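Local coordinates for probable chemoreceptor (Methyl-accepting chemotaxis) transmembrane protein (Rhizobium meliloti, PDB 6D8V) that senses quaternary ammonium compounds as a bacterial chemoreceptor, its sensory domain holding a bound 1,1-dimethyl-prolinium, at residues Arg232-Leu237 and Arg247-Phe252; Gly134-Pro139 and Leu195-Lys200; Gly27-Ala32 and His65-Gly70; Phe73-Lys78 and Asp96-Pro101. All blocks are in the same frame, centred on the assembly; numbering follows the deposited sequence.

Contact 1: Arg232-Leu237 and Arg247-Phe252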
loop_
_atom_site.group_PDB
_atom_site.type_symbol
_atom_site.label_atom_id
_atom_site.label_comp_id
_atom_site.label_asym_id
_atom_site.label_seq_id
_atom_site.Cartn_x
_atom_site.Cartn_y
_atom_site.Cartn_z
ATOM N N ARG A 232 -11.627 8.345 17.758
ATOM C CA ARG A 232 -11.788 9.696 18.267
ATOM C C ARG A 232 -12.720 10.469 17.338
ATOM O O ARG A 232 -12.985 10.054 16.204
ATOM C CB ARG A 232 -10.435 10.415 18.402
ATOM C CG ARG A 232 -9.501 9.787 19.426
ATOM C CD ARG A 232 -10.088 9.846 20.844
ATOM N NE ARG A 232 -9.857 8.604 21.585
ATOM C CZ ARG A 232 -8.678 8.226 22.067
ATOM N NH1 ARG A 232 -8.568 7.079 22.721
ATOM N NH2 ARG A 232 -7.606 8.988 21.884
ATOM N N MET A 233 -13.237 11.592 17.843
ATOM C CA MET A 233 -14.077 12.484 17.056
ATOM C C MET A 233 -13.591 13.911 17.233
ATOM O O MET A 233 -13.523 14.415 18.357
ATOM C CB MET A 233 -15.548 12.380 17.455
ATOM C CG MET A 233 -16.515 12.967 16.425
ATOM S SD MET A 233 -18.146 13.235 17.147
ATOM C CE MET A 233 -19.205 13.174 15.703
ATOM N N ILE A 234 -13.252 14.548 16.121
ATOM C CA ILE A 234 -12.906 15.961 16.089
ATOM C C ILE A 234 -14.193 16.740 15.856
ATOM O O ILE A 234 -14.875 16.531 14.846
ATOM C CB ILE A 234 -11.870 16.239 14.992
ATOM C CG1 ILE A 234 -10.787 15.159 15.052
ATOM C CG2 ILE A 234 -11.253 17.608 15.170
ATOM C CD1 ILE A 234 -9.767 15.225 13.951
ATOM N N GLU A 235 -14.546 17.608 16.803
ATOM C CA GLU A 235 -15.833 18.283 16.767
ATOM C C GLU A 235 -15.712 19.662 16.137
ATOM O O GLU A 235 -14.781 20.416 16.430
ATOM C CB GLU A 235 -16.423 18.408 18.172
ATOM C CG GLU A 235 -16.842 17.094 18.802
ATOM C CD GLU A 235 -17.514 17.280 20.152
ATOM O OE1 GLU A 235 -17.224 18.284 20.838
ATOM O OE2 GLU A 235 -18.341 16.419 20.519
ATOM N N ASN A 236 -16.636 19.945 15.254
ATOM C CA ASN A 236 -16.702 21.228 14.651
ATOM C C ASN A 236 -15.484 21.768 13.996
ATOM O O ASN A 236 -14.788 22.559 14.588
ATOM C CB ASN A 236 -17.297 22.268 15.549
ATOM C CG ASN A 236 -18.238 23.138 14.805
ATOM O OD1 ASN A 236 -18.167 23.243 13.603
ATOM N ND2 ASN A 236 -19.148 23.724 15.496
ATOM N N LEU A 237 -15.167 21.270 12.813
ATOM C CA LEU A 237 -14.098 21.867 12.055
ATOM C C LEU A 237 -14.657 22.285 10.750
ATOM O O LEU A 237 -15.680 21.764 10.338
ATOM C CB LEU A 237 -12.927 20.942 11.859
ATOM C CG LEU A 237 -13.104 19.460 11.838
ATOM C CD1 LEU A 237 -12.999 19.064 10.414
ATOM C CD2 LEU A 237 -11.918 18.913 12.546
ATOM N N ARG A 247 -15.286 15.349 12.219
ATOM C CA ARG A 247 -14.323 14.388 11.688
ATOM C C ARG A 247 -14.193 13.254 12.691
ATOM O O ARG A 247 -13.720 13.464 13.810
ATOM C CB ARG A 247 -12.967 15.043 11.431
ATOM C CG ARG A 247 -11.929 14.110 10.829
ATOM C CD ARG A 247 -11.666 14.412 9.361
ATOM N NE ARG A 247 -10.793 15.576 9.181
ATOM C CZ ARG A 247 -10.718 16.290 8.066
ATOM N NH1 ARG A 247 -11.469 15.970 7.021
ATOM N NH2 ARG A 247 -9.900 17.326 8.000
ATOM N N VAL A 248 -14.621 12.058 12.299
ATOM C CA VAL A 248 -14.440 10.863 13.112
ATOM C C VAL A 248 -13.255 10.084 12.560
ATOM O O VAL A 248 -13.179 9.825 11.352
ATOM C CB VAL A 248 -15.708 9.992 13.131
ATOM C CG1 VAL A 248 -15.420 8.680 13.820
ATOM C CG2 VAL A 248 -16.832 10.713 13.837
ATOM N N VAL A 249 -12.333 9.709 13.441
ATOM C CA VAL A 249 -11.160 8.931 13.070
ATOM C C VAL A 249 -11.327 7.522 13.618
ATOM O O VAL A 249 -11.750 7.334 14.765
ATOM C CB VAL A 249 -9.865 9.592 13.582
ATOM C CG1 VAL A 249 -9.925 11.087 13.358
ATOM C CG2 VAL A 249 -9.669 9.298 15.043
ATOM N N TYR A 250 -11.007 6.527 12.793
ATOM C CA TYR A 250 -11.280 5.125 13.115
ATOM C C TYR A 250 -10.059 4.293 12.744
ATOM O O TYR A 250 -9.887 3.896 11.583
ATOM C CB TYR A 250 -12.533 4.638 12.382
ATOM C CG TYR A 250 -13.090 3.311 12.833
ATOM C CD1 TYR A 250 -14.013 3.238 13.877
ATOM C CD2 TYR A 250 -12.730 2.128 12.191
ATOM C CE1 TYR A 250 -14.542 2.026 14.281
ATOM C CE2 TYR A 250 -13.254 0.911 12.587
ATOM C CZ TYR A 250 -14.157 0.859 13.632
ATOM O OH TYR A 250 -14.676 -0.364 14.025
ATOM N N PRO A 251 -9.174 4.033 13.704
ATOM C CA PRO A 251 -8.050 3.129 13.439
ATOM C C PRO A 251 -8.536 1.710 13.220
ATOM O O PRO A 251 -9.570 1.297 13.752
ATOM C CB PRO A 251 -7.194 3.236 14.708
ATOM C CG PRO A 251 -8.109 3.756 15.753
ATOM C CD PRO A 251 -9.098 4.635 15.045
ATOM N N PHE A 252 -7.782 0.968 12.412
ATOM C CA PHE A 252 -8.071 -0.442 12.183
ATOM C C PHE A 252 -6.798 -1.138 11.724
ATOM O O PHE A 252 -6.065 -0.611 10.882
ATOM C CB PHE A 252 -9.194 -0.622 11.152
ATOM C CG PHE A 252 -8.833 -0.156 9.770
ATOM C CD1 PHE A 252 -8.856 1.190 9.455
ATOM C CD2 PHE A 252 -8.473 -1.066 8.792
ATOM C CE1 PHE A 252 -8.529 1.622 8.193
ATOM C CE2 PHE A 252 -8.140 -0.642 7.522
ATOM C CZ PHE A 252 -8.174 0.707 7.222
#

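Contact 2: Gly134-Pro139 and Leu195-Lys200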
loop_
_atom_site.group_PDB
_atom_site.type_symbol
_atom_site.label_atom_id
_atom_site.label_comp_id
_atom_site.label_asym_id
_atom_site.label_seq_id
_atom_site.Cartn_x
_atom_site.Cartn_y
_atom_site.Cartn_z
ATOM N N GLY A 134 6.535 -9.849 6.576
ATOM C CA GLY A 134 5.867 -8.990 5.622
ATOM C C GLY A 134 5.602 -7.613 6.190
ATOM O O GLY A 134 5.360 -7.476 7.397
ATOM N N ALA A 135 5.634 -6.593 5.328
ATOM C CA ALA A 135 5.502 -5.213 5.767
ATOM C C ALA A 135 4.778 -4.408 4.698
ATOM O O ALA A 135 4.586 -4.866 3.567
ATOM C CB ALA A 135 6.872 -4.604 6.085
ATOM N N ILE A 136 4.388 -3.187 5.077
ATOM C CA ILE A 136 3.679 -2.260 4.201
ATOM C C ILE A 136 4.253 -0.854 4.388
ATOM O O ILE A 136 4.558 -0.435 5.508
ATOM C CB ILE A 136 2.159 -2.298 4.475
ATOM C CG1 ILE A 136 1.400 -1.495 3.414
ATOM C CG2 ILE A 136 1.836 -1.807 5.885
ATOM C CD1 ILE A 136 -0.103 -1.730 3.430
ATOM N N THR A 137 4.397 -0.124 3.288
ATOM C CA THR A 137 5.154 1.121 3.284
ATOM C C THR A 137 4.258 2.336 3.496
ATOM O O THR A 137 3.057 2.327 3.223
ATOM C CB THR A 137 5.912 1.300 1.964
ATOM O OG1 THR A 137 4.981 1.580 0.908
ATOM C CG2 THR A 137 6.707 0.055 1.621
ATOM N N GLN A 138 4.870 3.400 3.987
ATOM C CA GLN A 138 4.227 4.695 3.931
ATOM C C GLN A 138 4.065 5.092 2.469
ATOM O O GLN A 138 4.855 4.684 1.611
ATOM C CB GLN A 138 5.033 5.756 4.685
ATOM C CG GLN A 138 5.012 5.612 6.203
ATOM C CD GLN A 138 3.660 5.934 6.815
ATOM O OE1 GLN A 138 2.774 6.469 6.150
ATOM N NE2 GLN A 138 3.495 5.607 8.092
ATOM N N PRO A 139 3.041 5.880 2.160
ATOM C CA PRO A 139 2.803 6.246 0.764
ATOM C C PRO A 139 4.009 6.956 0.170
ATOM O O PRO A 139 4.579 7.868 0.776
ATOM C CB PRO A 139 1.567 7.151 0.843
ATOM C CG PRO A 139 1.524 7.621 2.234
ATOM C CD PRO A 139 2.084 6.523 3.072
ATOM N N LEU A 195 -6.070 7.686 6.431
ATOM C CA LEU A 195 -4.734 8.052 6.885
ATOM C C LEU A 195 -3.877 6.807 7.048
ATOM O O LEU A 195 -4.381 5.709 7.302
ATOM C CB LEU A 195 -4.779 8.819 8.214
ATOM C CG LEU A 195 -5.309 10.248 8.152
ATOM C CD1 LEU A 195 -5.054 11.005 9.447
ATOM C CD2 LEU A 195 -4.671 10.962 6.976
ATOM N N SER A 196 -2.563 6.990 6.911
ATOM C CA SER A 196 -1.625 5.878 6.964
ATOM C C SER A 196 -1.215 5.570 8.403
ATOM O O SER A 196 -1.739 6.133 9.369
ATOM C CB SER A 196 -0.387 6.175 6.124
ATOM O OG SER A 196 0.489 7.054 6.817
ATOM N N GLN A 197 -0.234 4.673 8.531
ATOM C CA GLN A 197 0.299 4.256 9.824
ATOM C C GLN A 197 0.783 5.431 10.669
ATOM O O GLN A 197 0.760 5.360 11.905
ATOM C CB GLN A 197 1.453 3.285 9.588
ATOM C CG GLN A 197 1.167 2.221 8.539
ATOM C CD GLN A 197 1.673 2.582 7.155
ATOM O OE1 GLN A 197 0.915 3.070 6.312
ATOM N NE2 GLN A 197 2.957 2.324 6.905
ATOM N N SER A 198 1.265 6.495 10.028
ATOM C CA SER A 198 1.805 7.649 10.731
ATOM C C SER A 198 0.936 8.883 10.553
ATOM O O SER A 198 1.362 9.992 10.905
ATOM C CB SER A 198 3.232 7.931 10.264
ATOM O OG SER A 198 3.274 8.164 8.869
ATOM N N GLY A 199 -0.270 8.720 10.013
ATOM C CA GLY A 199 -1.141 9.852 9.799
ATOM C C GLY A 199 -0.913 10.592 8.499
ATOM O O GLY A 199 -1.394 11.719 8.353
ATOM N N LYS A 200 -0.176 10.010 7.558
ATOM C CA LYS A 200 -0.061 10.595 6.232
ATOM C C LYS A 200 -1.355 10.349 5.457
ATOM O O LYS A 200 -2.063 9.361 5.693
ATOM C CB LYS A 200 1.131 9.986 5.478
ATOM C CG LYS A 200 2.457 9.933 6.233
ATOM C CD LYS A 200 3.398 11.023 5.750
ATOM C CE LYS A 200 4.866 10.703 6.037
ATOM N NZ LYS A 200 5.303 9.413 5.413
#

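Contact 3: Gly27-Ala32 and His65-Gly70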
loop_
_atom_site.group_PDB
_atom_site.type_symbol
_atom_site.label_atom_id
_atom_site.label_comp_id
_atom_site.label_asym_id
_atom_site.label_seq_id
_atom_site.Cartn_x
_atom_site.Cartn_y
_atom_site.Cartn_z
ATOM N N GLY A 27 -5.324 -7.652 3.181
ATOM C CA GLY A 27 -4.930 -8.994 3.592
ATOM C C GLY A 27 -4.851 -9.963 2.424
ATOM O O GLY A 27 -3.960 -10.817 2.363
ATOM N N GLU A 28 -5.776 -9.825 1.469
ATOM C CA GLU A 28 -5.786 -10.713 0.308
ATOM C C GLU A 28 -4.578 -10.466 -0.590
ATOM O O GLU A 28 -3.981 -11.421 -1.111
ATOM C CB GLU A 28 -7.092 -10.551 -0.477
ATOM C CG GLU A 28 -8.294 -11.187 0.207
ATOM C CD GLU A 28 -9.565 -11.085 -0.611
ATOM O OE1 GLU A 28 -10.473 -10.324 -0.218
ATOM O OE2 GLU A 28 -9.655 -11.771 -1.648
ATOM N N LEU A 29 -4.196 -9.191 -0.781
ATOM C CA LEU A 29 -2.980 -8.898 -1.538
ATOM C C LEU A 29 -1.744 -9.345 -0.773
ATOM O O LEU A 29 -0.831 -9.942 -1.355
ATOM C CB LEU A 29 -2.872 -7.405 -1.867
ATOM C CG LEU A 29 -3.824 -6.820 -2.907
ATOM C CD1 LEU A 29 -3.387 -5.406 -3.310
ATOM C CD2 LEU A 29 -3.923 -7.723 -4.128
ATOM N N ALA A 30 -1.696 -9.062 0.534
ATOM C CA ALA A 30 -0.577 -9.534 1.346
ATOM C C ALA A 30 -0.375 -11.034 1.177
ATOM O O ALA A 30 0.761 -11.503 1.032
ATOM C CB ALA A 30 -0.805 -9.185 2.818
ATOM N N ALA A 31 -1.470 -11.801 1.176
ATOM C CA ALA A 31 -1.378 -13.243 0.961
ATOM C C ALA A 31 -0.836 -13.572 -0.425
ATOM O O ALA A 31 -0.019 -14.492 -0.578
ATOM C CB ALA A 31 -2.743 -13.891 1.149
ATOM N N ALA A 32 -1.291 -12.844 -1.451
ATOM C CA ALA A 32 -0.769 -13.065 -2.796
ATOM C C ALA A 32 0.704 -12.687 -2.892
ATOM O O ALA A 32 1.468 -13.339 -3.610
ATOM C CB ALA A 32 -1.589 -12.276 -3.818
ATOM N N HIS A 65 -5.417 -10.418 -9.410
ATOM C CA HIS A 65 -5.917 -9.478 -8.408
ATOM C C HIS A 65 -5.967 -8.082 -9.025
ATOM O O HIS A 65 -4.934 -7.428 -9.202
ATOM C CB HIS A 65 -5.042 -9.520 -7.165
ATOM C CG HIS A 65 -4.776 -10.910 -6.688
ATOM N ND1 HIS A 65 -5.667 -11.610 -5.904
ATOM C CD2 HIS A 65 -3.742 -11.751 -6.928
ATOM C CE1 HIS A 65 -5.183 -12.815 -5.663
ATOM N NE2 HIS A 65 -4.015 -12.925 -6.271
ATOM N N GLY A 66 -7.178 -7.635 -9.365
ATOM C CA GLY A 66 -7.347 -6.332 -9.977
ATOM C C GLY A 66 -6.971 -5.180 -9.074
ATOM O O GLY A 66 -6.664 -4.089 -9.571
ATOM N N PHE A 67 -6.979 -5.394 -7.760
ATOM C CA PHE A 67 -6.672 -4.322 -6.822
ATOM C C PHE A 67 -5.177 -4.073 -6.673
ATOM O O PHE A 67 -4.793 -3.109 -6.001
ATOM C CB PHE A 67 -7.298 -4.635 -5.465
ATOM C CG PHE A 67 -7.300 -3.481 -4.513
ATOM C CD1 PHE A 67 -7.907 -2.276 -4.860
ATOM C CD2 PHE A 67 -6.710 -3.603 -3.263
ATOM C CE1 PHE A 67 -7.913 -1.201 -3.980
ATOM C CE2 PHE A 67 -6.714 -2.546 -2.373
ATOM C CZ PHE A 67 -7.319 -1.335 -2.735
ATOM N N ALA A 68 -4.334 -4.895 -7.291
ATOM C CA ALA A 68 -2.895 -4.678 -7.282
ATOM C C ALA A 68 -2.485 -3.840 -8.492
ATOM O O ALA A 68 -2.818 -4.183 -9.631
ATOM C CB ALA A 68 -2.158 -6.016 -7.283
ATOM N N PHE A 69 -1.770 -2.737 -8.240
ATOM C CA PHE A 69 -1.298 -1.888 -9.330
ATOM C C PHE A 69 -0.076 -2.478 -10.012
ATOM O O PHE A 69 0.125 -2.268 -11.213
ATOM C CB PHE A 69 -0.968 -0.486 -8.811
ATOM C CG PHE A 69 -0.603 0.505 -9.895
ATOM C CD1 PHE A 69 -1.589 1.215 -10.561
ATOM C CD2 PHE A 69 0.729 0.753 -10.225
ATOM C CE1 PHE A 69 -1.261 2.133 -11.545
ATOM C CE2 PHE A 69 1.062 1.670 -11.212
ATOM C CZ PHE A 69 0.067 2.358 -11.870
ATOM N N GLY A 70 0.747 -3.205 -9.265
ATOM C CA GLY A 70 1.993 -3.724 -9.796
ATOM C C GLY A 70 2.560 -4.804 -8.915
ATOM O O GLY A 70 2.241 -4.903 -7.722
#

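Contact 4: Phe73-Lys78 and Asp96-Pro101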
loop_
_atom_site.group_PDB
_atom_site.type_symbol
_atom_site.label_atom_id
_atom_site.label_comp_id
_atom_site.label_asym_id
_atom_site.label_seq_id
_atom_site.Cartn_x
_atom_site.Cartn_y
_atom_site.Cartn_z
ATOM N N PHE A 73 9.989 -7.454 -7.811
ATOM C CA PHE A 73 10.954 -8.218 -7.026
ATOM C C PHE A 73 12.311 -7.534 -7.107
ATOM O O PHE A 73 12.879 -7.410 -8.196
ATOM C CB PHE A 73 11.056 -9.658 -7.520
ATOM C CG PHE A 73 12.265 -10.378 -6.998
ATOM C CD1 PHE A 73 12.353 -10.719 -5.660
ATOM C CD2 PHE A 73 13.325 -10.690 -7.838
ATOM C CE1 PHE A 73 13.468 -11.369 -5.170
ATOM C CE2 PHE A 73 14.444 -11.344 -7.351
ATOM C CZ PHE A 73 14.515 -11.683 -6.016
ATOM N N ALA A 74 12.832 -7.106 -5.960
ATOM C CA ALA A 74 14.189 -6.584 -5.859
ATOM C C ALA A 74 15.086 -7.661 -5.266
ATOM O O ALA A 74 14.822 -8.162 -4.168
ATOM C CB ALA A 74 14.235 -5.318 -5.005
ATOM N N GLU A 75 16.141 -8.006 -5.987
ATOM C CA GLU A 75 17.005 -9.123 -5.637
ATOM C C GLU A 75 18.264 -8.629 -4.935
ATOM O O GLU A 75 18.946 -7.729 -5.440
ATOM C CB GLU A 75 17.376 -9.916 -6.891
ATOM C CG GLU A 75 18.708 -10.640 -6.805
ATOM C CD GLU A 75 19.779 -10.000 -7.669
ATOM O OE1 GLU A 75 19.610 -8.826 -8.056
ATOM O OE2 GLU A 75 20.788 -10.676 -7.963
ATOM N N GLU A 76 18.567 -9.225 -3.781
ATOM C CA GLU A 76 19.839 -8.990 -3.114
ATOM C C GLU A 76 20.977 -9.086 -4.136
ATOM O O GLU A 76 20.944 -9.955 -5.015
ATOM C CB GLU A 76 20.041 -10.012 -1.989
ATOM C CG GLU A 76 20.853 -9.508 -0.794
ATOM C CD GLU A 76 20.024 -8.680 0.175
ATOM O OE1 GLU A 76 18.806 -8.538 -0.058
ATOM O OE2 GLU A 76 20.586 -8.175 1.170
ATOM N N PRO A 77 22.004 -8.230 -4.034
ATOM C CA PRO A 77 22.974 -8.098 -5.138
ATOM C C PRO A 77 23.644 -9.403 -5.549
ATOM O O PRO A 77 24.305 -10.060 -4.735
ATOM C CB PRO A 77 23.992 -7.092 -4.585
ATOM C CG PRO A 77 23.841 -7.169 -3.106
ATOM C CD PRO A 77 22.385 -7.425 -2.864
ATOM N N LYS A 78 23.476 -9.759 -6.831
ATOM C CA LYS A 78 23.955 -10.973 -7.504
ATOM C C LYS A 78 23.260 -12.254 -7.033
ATOM O O LYS A 78 23.628 -13.343 -7.486
ATOM C CB LYS A 78 25.477 -11.177 -7.371
ATOM C CG LYS A 78 25.954 -11.896 -6.105
ATOM C CD LYS A 78 26.025 -13.416 -6.266
ATOM C CE LYS A 78 26.094 -14.120 -4.914
ATOM N NZ LYS A 78 25.846 -15.585 -5.032
ATOM N N ASP A 96 21.784 0.167 -12.905
ATOM C CA ASP A 96 22.748 -0.183 -11.869
ATOM C C ASP A 96 23.318 -1.583 -12.050
ATOM O O ASP A 96 24.381 -1.881 -11.493
ATOM C CB ASP A 96 22.099 -0.054 -10.485
ATOM C CG ASP A 96 21.704 1.380 -10.150
ATOM O OD1 ASP A 96 20.580 1.800 -10.504
ATOM O OD2 ASP A 96 22.522 2.089 -9.527
ATOM N N GLY A 97 22.652 -2.439 -12.818
ATOM C CA GLY A 97 23.096 -3.809 -12.984
ATOM C C GLY A 97 22.570 -4.741 -11.907
ATOM O O GLY A 97 23.349 -5.436 -11.249
ATOM N N ALA A 98 21.253 -4.775 -11.718
ATOM C CA ALA A 98 20.665 -5.608 -10.680
ATOM C C ALA A 98 19.325 -6.144 -11.161
ATOM O O ALA A 98 18.592 -5.456 -11.877
ATOM C CB ALA A 98 20.493 -4.831 -9.371
ATOM N N PHE A 99 19.011 -7.374 -10.761
ATOM C CA PHE A 99 17.781 -8.038 -11.191
ATOM C C PHE A 99 16.591 -7.366 -10.519
ATOM O O PHE A 99 16.332 -7.575 -9.334
ATOM C CB PHE A 99 17.840 -9.526 -10.866
ATOM C CG PHE A 99 16.653 -10.300 -11.365
ATOM C CD1 PHE A 99 16.179 -10.108 -12.655
ATOM C CD2 PHE A 99 16.018 -11.225 -10.551
ATOM C CE1 PHE A 99 15.089 -10.818 -13.122
ATOM C CE2 PHE A 99 14.927 -11.939 -11.013
ATOM C CZ PHE A 99 14.460 -11.737 -12.300
ATOM N N THR A 100 15.854 -6.561 -11.282
ATOM C CA THR A 100 14.741 -5.768 -10.757
ATOM C C THR A 100 13.587 -5.774 -11.752
ATOM O O THR A 100 13.336 -4.785 -12.450
ATOM C CB THR A 100 15.190 -4.334 -10.450
ATOM O OG1 THR A 100 15.958 -3.826 -11.549
ATOM C CG2 THR A 100 16.045 -4.294 -9.192
ATOM N N PRO A 101 12.857 -6.879 -11.842
ATOM C CA PRO A 101 11.670 -6.915 -12.704
ATOM C C PRO A 101 10.495 -6.202 -12.061
ATOM O O PRO A 101 10.338 -6.188 -10.838
ATOM C CB PRO A 101 11.373 -8.415 -12.849
ATOM C CG PRO A 101 12.474 -9.138 -12.122
ATOM C CD PRO A 101 13.088 -8.167 -11.171
#

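Contact 1: Arg232-Leu237 and Arg247-Phe252
Met233 and Val248 form a non-hydrogen-bonded antiparallel pair and meet through their side chains on one face of the sheet. Met233 sets CG anti to the backbone N (chi1 -163°) and runs out extended, so that Val248 CG2 touches it at CG, 3.4 Å away, and again at CE, 3.9 Å. Val7 and Ala11 of helix 2-45 cover this face. On the other face Ile234 and Arg247 lie side by side, pointing the same way, with Ile234 CB 3.9 Å from Arg247 CB and Ile234 CD1 4.0 Å from Arg247 CG. Arg247 then bends at chi2 and chi3, and Leu237 CD1 sits over one face of its guanidinium, offset toward the rim. Val249 CG2 takes the position between backbone N and carbonyl carbon, which brings it 3.6 Å from Arg232 CB. The backbones are tied by two reciprocal pairs of hydrogen bonds, Arg232 with Val249 and Ile234 with Arg247; Ile234 N to Arg247 O spans 2.6 Å. Asp266 forms a salt bridge with Arg247 NH1, and Tyr239 OH bonds NH2. The hairpin thus buries an arginine whose aliphatic part packs as a hydrophobic residue, while an aspartate probably balances its charge.

Contact 2: Gly134-Pro139 and Leu195-Lys200
The side-chain amides of Gln138 and Gln197 reach toward each other and stack, their planes only 6° apart. Gln197 takes one face of the Gln138 amide, with Gln138 CD 3.9 Å from Gln197 CD. On the other face lie Lys200 CG, over Gln138 OE1 at 3.5 Å, and the Ser198 hydroxyl, above NE2 at an angle too poor for a bond, so the amide is sandwiched. At the edge, nearly in the amide plane, Ser196 OG donates a hydrogen bond to Gln138 OE1 at 2.5 Å. The Gln197 amide is itself held from outside, OE1 accepting from Trp261 NE1. Gln138 gets there by turning CG anti to the carbonyl carbon (chi1 -71°) and bending again at chi2, which curls the amide over the type I turn Ser196-Gly199.

Ser196 OG does double duty. Besides donating to Gln138 it accepts from Lys200 N at 3.1 Å and, weakly, from Ser198 N, so the glutamine is joined to a hydroxyl that itself braces the turn. Lys200 crosses Gln138 at about a right angle. Pro139 adds apolar contact, CD against Ser196 CB at 3.9 Å and CG against Lys200 CB at 4.0 Å. An alanine in place of Gln138 would probably leave Ser196 OG without its acceptor and the Gln197 amide without its stacking mate. Segment 134-139 carries the short strand 135-136 of the ligand-binding sheet and runs on past it, and the turn follows strand 191-195 of the four-stranded sheet; the contact therefore joins two sheet modules, consistent with a double Cache sensor.

Contact 3: Gly27-Ala32 and His65-Gly70
Leu29 provides the apolar part of the contact, its two methyls parting to different neighbours. CD2 goes to His65 CB, 3.7 Å away, and to Ala68 CB, 4.0 Å; CD1 approaches the Phe67 ring obliquely, 3.8 Å from Phe67 CD2. CG stands anti to the carbonyl carbon (chi1 -71°), and this carries the end of the side chain to the type I turn His65-Ala68. Leu29 and His65 slide past each other in opposite directions, whereas Leu29 and Phe67 cross at about a right angle.

The imidazole of His65 is also met obliquely. The Ala32 methyl, one helical turn on from Leu29, sits by this ring, 3.5 Å from His65 NE2. Phe67 makes a cation-pi contact with Arg180.

Polar ties are confined to the surroundings and to each segment: Ala68 N bonds to His65 O within the turn, and Ala68 O is taken by Lys105 NZ. An alanine at Leu29 would probably open a gap between His65, Phe67 and Ala68 and leave the turn less firmly seated on the helix. The packing of a long N-terminal helix against the loop that enters the first strand of the ligand-binding sheet is consistent with a Cache-type sensory domain.

Contact 4: Phe73-Lys78 and Asp96-Pro101
Glu75 and Phe99 are joined through a carboxylate and a backbone amide: Phe99 N donates to Glu75 OE1 at 3.1 Å, reaching the oxygen from above the carboxylate plane, 40° out of it. Glu75 attains this pose with CG anti to the backbone N (chi1 153°) and a bend at chi2, which also brings OE1 3.4 Å from Phe99 CB. The second oxygen, OE2, takes a weak hydrogen bond from Tyr80 N, so both carboxylate oxygens meet main-chain N-H groups.

Backbone bonds continue the pairing. Phe73 N donates to Pro101 O at 3.3 Å, and Glu75 N gives a weak bond to Phe99 O. Between them Phe73 O receives a CA-H contact from Thr100 CA, 3.6 Å away. Thr100 OG1 is hydrogen-bonded to Phe116 O, and Ala98 N to Asn94 OD1. Glu75 O is met by Tyr120 OH, and Ala74 joins Val167 of strand 163-173 through the backbone.

The apolar side is carried by two rings. Phe99 CD2 comes to the edge of the Phe73 ring, near its plane, 3.6 Å from CE2, with the ring planes at 64°. Pro101 CD lies over the centre of one Phe99 face, and Ile55 of helix 51-58 also touches Phe99 and Pro101. Ala74 turns its methyl away from this cluster toward Phe116 and Trp124, which line the pocket of 1,1-dimethyl-prolinium. A buried glutamate that accepts hydrogen bonds from main-chain N-H groups would probably be stabilised as a carboxylate, and it links the end of strand 70-75 to the loop before strand 101-105 where ordinary strand pairing weakens.

How the contacts relate
Along the chain the order is contact 3, contact 4, contact 2, contact 1, each closing before the next opens. Contacts 1 and 4 lie on opposite sides of the chain's centre, about 43 Å apart between centres: contact 1 in the four-stranded sheet, contact 4 in the seven-stranded sheet around the ligand. Contact 2 lies between, centre to centre about 19 Å from contact 1 and 24 Å from contact 4, where the two sheet modules meet. Contact 3 is about 16 Å from contact 2, again between centres. Its helix 2-45 also packs on the hairpin of contact 1 and so runs along both modules, consistent with a two-module Cache sensor whose ligand sits in one module.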